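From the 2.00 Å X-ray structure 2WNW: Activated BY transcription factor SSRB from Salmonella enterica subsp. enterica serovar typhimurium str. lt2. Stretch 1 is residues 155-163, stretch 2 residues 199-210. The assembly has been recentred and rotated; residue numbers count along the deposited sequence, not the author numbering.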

# COMPACT_ATOMS: atom_id res chain seq x y z
N ASP A 155 22.74 26.78 24.22
CA ASP A 155 21.30 27.06 24.34
C ASP A 155 20.52 25.79 24.06
O ASP A 155 20.80 25.11 23.07
CB ASP A 155 20.92 28.13 23.31
CG ASP A 155 19.51 28.69 23.51
OD1 ASP A 155 18.70 28.11 24.26
OD2 ASP A 155 19.21 29.73 22.89
N MET A 156 19.55 25.46 24.91
CA MET A 156 18.75 24.26 24.68
C MET A 156 17.87 24.44 23.44
O MET A 156 17.53 23.47 22.77
CB MET A 156 17.88 23.95 25.90
CG MET A 156 18.68 23.43 27.09
SD MET A 156 17.64 22.94 28.46
CE MET A 156 17.06 21.32 27.90
N ASN A 157 17.53 25.70 23.14
CA ASN A 157 16.71 26.01 21.97
C ASN A 157 17.58 26.37 20.77
O ASN A 157 18.78 26.62 20.91
CB ASN A 157 15.79 27.21 22.24
CG ASN A 157 15.05 27.11 23.56
OD1 ASN A 157 15.28 27.92 24.47
ND2 ASN A 157 14.16 26.14 23.67
N GLY A 158 16.96 26.41 19.60
CA GLY A 158 17.66 26.81 18.38
C GLY A 158 18.67 25.88 17.76
O GLY A 158 19.57 26.34 17.06
N GLY A 159 18.53 24.58 18.00
CA GLY A 159 19.46 23.64 17.41
C GLY A 159 20.79 23.49 18.13
O GLY A 159 20.83 23.34 19.35
N GLY A 160 21.87 23.55 17.37
CA GLY A 160 23.19 23.37 17.95
C GLY A 160 23.48 21.88 18.00
O GLY A 160 22.63 21.08 17.61
N LYS A 161 24.67 21.51 18.46
CA LYS A 161 25.03 20.10 18.55
C LYS A 161 25.69 19.79 19.89
O LYS A 161 26.18 20.69 20.57
CB LYS A 161 25.98 19.72 17.42
CG LYS A 161 25.46 20.04 16.03
CD LYS A 161 26.39 19.52 14.94
CE LYS A 161 26.32 18.01 14.83
NZ LYS A 161 27.11 17.50 13.67
N LEU A 162 25.70 18.52 20.26
CA LEU A 162 26.34 18.10 21.50
C LEU A 162 27.84 18.21 21.26
O LEU A 162 28.34 17.72 20.25
CB LEU A 162 25.96 16.65 21.82
CG LEU A 162 26.59 16.02 23.07
CD1 LEU A 162 26.17 16.79 24.30
CD2 LEU A 162 26.15 14.56 23.18
N ARG A 163 28.56 18.87 22.16
CA ARG A 163 30.00 18.99 21.99
C ARG A 163 30.58 17.59 22.08
O ARG A 163 30.21 16.81 22.96
CB ARG A 163 30.61 19.90 23.06
CG ARG A 163 30.29 21.37 22.85
CD ARG A 163 31.13 22.24 23.78
NE ARG A 163 30.68 22.17 25.16
CZ ARG A 163 31.48 21.95 26.20
NH1 ARG A 163 32.78 21.77 26.02
NH2 ARG A 163 30.98 21.94 27.43
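Stretch 2, residues 199-210: AVKTWDSCLYSV

How does stretch 2 run along stretch 1? Neither segment forms regular helix or strand up to the last residue, Val-210, which is already helical. Both are irregular loops, extended in places but bent at Met-156, Gly-158 and Thr-202. The order is not simple: Gly-159 lies nearest Val-200, Gly-158 nearest Thr-202 and Asn-157 nearest Asp-204, so the first half of stretch 2 runs antiparallel to stretch 1; it then turns back, and Lys-161 lies nearest Leu-207, their CA atoms 5.0 Å apart, the two chains now running roughly the same way. Two backbone hydrogen bonds hold the returning part: Ser-205 N to Met-156 O at 3.1 Å, and Leu-207 N to Gly-160 O at 2.8 Å, the latter nearly straight.

What does the Ser-205 side chain do at the turn? With chi1 at 50° (p), it places its hydroxyl among several backbone groups. Ser-205 OG accepts from Gly-159 N at 2.9 Å and from Lys-201 N at 3.1 Å, and donates to Trp-203 O at 3.1 Å. One side chain thus ties the turn of stretch 2 to itself and to stretch 1. Beside it, Gly-158 N makes a weak bond to Lys-201 O at 2.9 Å, its angle at the hydrogen only 127°.

Why are there three glycines in a row along this contact? All have positive phi. Gly-159 (81/-132) and Gly-160 (86/178) adopt angles at which a CB would be jammed against the carbonyl O of the preceding residue. For Gly-159 the neighbouring chain adds a second obstacle, because an ideal CB would sit 3.0 Å from Val-200 CG2, a clash. Gly-158 is less constrained from outside: its ideal CB would point away from stretch 2. Val-200, chi1 t, rests over this bare backbone, with CG1 3.5 Å from Gly-158 O.

How are the side chains of Asn-157 and Met-156 arranged? Asn-157, chi1 m, lays its CB 3.2 Å from Thr-202 O and its ND2 3.2 Å from Trp-203 C. Asn-157 ND2 also comes within 3.1 Å of Asp-204 N, but both are donors and no bond forms; the amide is satisfied elsewhere in the structure. Its backbone is steadied from within the stretch, where Asn-157 N donates to Asp-155 OD1 at 2.9 Å. Met-156 (m, t, p) curls its end so that CE reaches 3.6 Å from Asp-204 OD1, while Met-156 O receives a CA-H contact from Asp-204 CA at 3.3 Å.

What packs at the other end? Lys-161 (m, t, p, t) runs its aliphatic chain along Leu-207, with Lys-161 CG 4.0 Å from Leu-207 CB and Lys-161 CE 3.5 Å from Leu-207 O. Leu-162 points its CB toward stretch 2 and, in the t, p conformation, brings CD2 to 3.7 Å from Tyr-208 OH, obliquely to the ring. Between these backbones, water 1 accepts from Leu-162 N at 2.8 Å and donates to Leu-207 O at 2.5 Å, bridging a gap too wide for a direct bond.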

# COMPACT_ATOMS: atom_id res chain seq x y z
N ALA A 199 16.56 18.36 12.75
CA ALA A 199 15.75 19.57 12.72
C ALA A 199 16.02 20.62 13.80
O ALA A 199 15.98 20.33 14.99
CB ALA A 199 14.27 19.19 12.74
N VAL A 200 16.27 21.84 13.35
CA VAL A 200 16.49 22.95 14.26
C VAL A 200 15.10 23.50 14.58
O VAL A 200 14.29 23.70 13.68
CB VAL A 200 17.31 24.08 13.59
CG1 VAL A 200 17.40 25.27 14.54
CG2 VAL A 200 18.70 23.57 13.22
N LYS A 201 14.82 23.73 15.85
CA LYS A 201 13.53 24.27 16.27
C LYS A 201 13.78 25.50 17.14
O LYS A 201 14.85 25.64 17.71
CB LYS A 201 12.75 23.23 17.08
CG LYS A 201 12.42 21.95 16.33
CD LYS A 201 11.44 22.21 15.20
CE LYS A 201 11.03 20.92 14.52
NZ LYS A 201 10.11 21.18 13.38
N THR A 202 12.79 26.39 17.24
CA THR A 202 12.94 27.58 18.08
C THR A 202 12.87 27.12 19.54
O THR A 202 13.17 27.88 20.46
CB THR A 202 11.83 28.61 17.83
OG1 THR A 202 10.55 28.00 18.01
CG2 THR A 202 11.93 29.18 16.42
N TRP A 203 12.44 25.88 19.74
CA TRP A 203 12.35 25.30 21.07
C TRP A 203 13.46 24.26 21.24
O TRP A 203 14.36 24.18 20.41
CB TRP A 203 10.97 24.68 21.30
CG TRP A 203 10.53 23.69 20.26
CD1 TRP A 203 10.97 22.40 20.10
CD2 TRP A 203 9.54 23.90 19.24
NE1 TRP A 203 10.31 21.80 19.05
CE2 TRP A 203 9.43 22.70 18.51
CE3 TRP A 203 8.74 25.00 18.88
CZ2 TRP A 203 8.54 22.56 17.43
CZ3 TRP A 203 7.86 24.86 17.81
CH2 TRP A 203 7.77 23.65 17.10
N ASP A 204 13.39 23.46 22.30
CA ASP A 204 14.41 22.45 22.58
C ASP A 204 14.70 21.54 21.39
O ASP A 204 13.81 20.85 20.89
CB ASP A 204 13.96 21.60 23.77
CG ASP A 204 13.55 22.46 24.96
OD1 ASP A 204 14.36 22.59 25.91
OD2 ASP A 204 12.43 23.01 24.92
N SER A 205 15.95 21.54 20.95
CA SER A 205 16.37 20.74 19.81
C SER A 205 17.89 20.57 19.80
O SER A 205 18.61 21.34 20.43
CB SER A 205 15.90 21.39 18.51
OG SER A 205 16.25 22.77 18.47
N CYS A 206 18.37 19.56 19.09
CA CYS A 206 19.80 19.29 19.01
C CYS A 206 20.05 18.44 17.77
O CYS A 206 19.34 17.46 17.53
CB CYS A 206 20.25 18.54 20.27
SG CYS A 206 22.03 18.30 20.41
N LEU A 207 21.07 18.80 16.99
CA LEU A 207 21.39 18.08 15.77
C LEU A 207 22.48 17.03 15.91
O LEU A 207 23.46 17.22 16.63
CB LEU A 207 21.83 19.07 14.68
CG LEU A 207 20.89 20.22 14.32
CD1 LEU A 207 21.58 21.13 13.31
CD2 LEU A 207 19.59 19.67 13.74
N TYR A 208 22.29 15.92 15.20
CA TYR A 208 23.24 14.81 15.17
C TYR A 208 23.25 14.30 13.74
O TYR A 208 22.19 14.20 13.11
CB TYR A 208 22.80 13.63 16.04
CG TYR A 208 22.87 13.80 17.54
CD1 TYR A 208 23.91 13.24 18.27
CD2 TYR A 208 21.84 14.44 18.23
CE1 TYR A 208 23.91 13.29 19.67
CE2 TYR A 208 21.83 14.50 19.61
CZ TYR A 208 22.87 13.92 20.33
OH TYR A 208 22.83 13.95 21.71
N SER A 209 24.42 13.97 13.22
CA SER A 209 24.51 13.39 11.88
C SER A 209 24.17 11.93 12.17
O SER A 209 24.16 11.53 13.34
CB SER A 209 25.93 13.49 11.33
OG SER A 209 26.81 12.74 12.15
N VAL A 210 23.91 11.13 11.15
CA VAL A 210 23.58 9.72 11.40
C VAL A 210 24.77 9.01 12.06
O VAL A 210 24.58 8.13 12.91
CB VAL A 210 23.17 8.99 10.09
CG1 VAL A 210 24.32 8.98 9.10
CG2 VAL A 210 22.71 7.58 10.40
O HOH W 1 24.88 16.41 18.55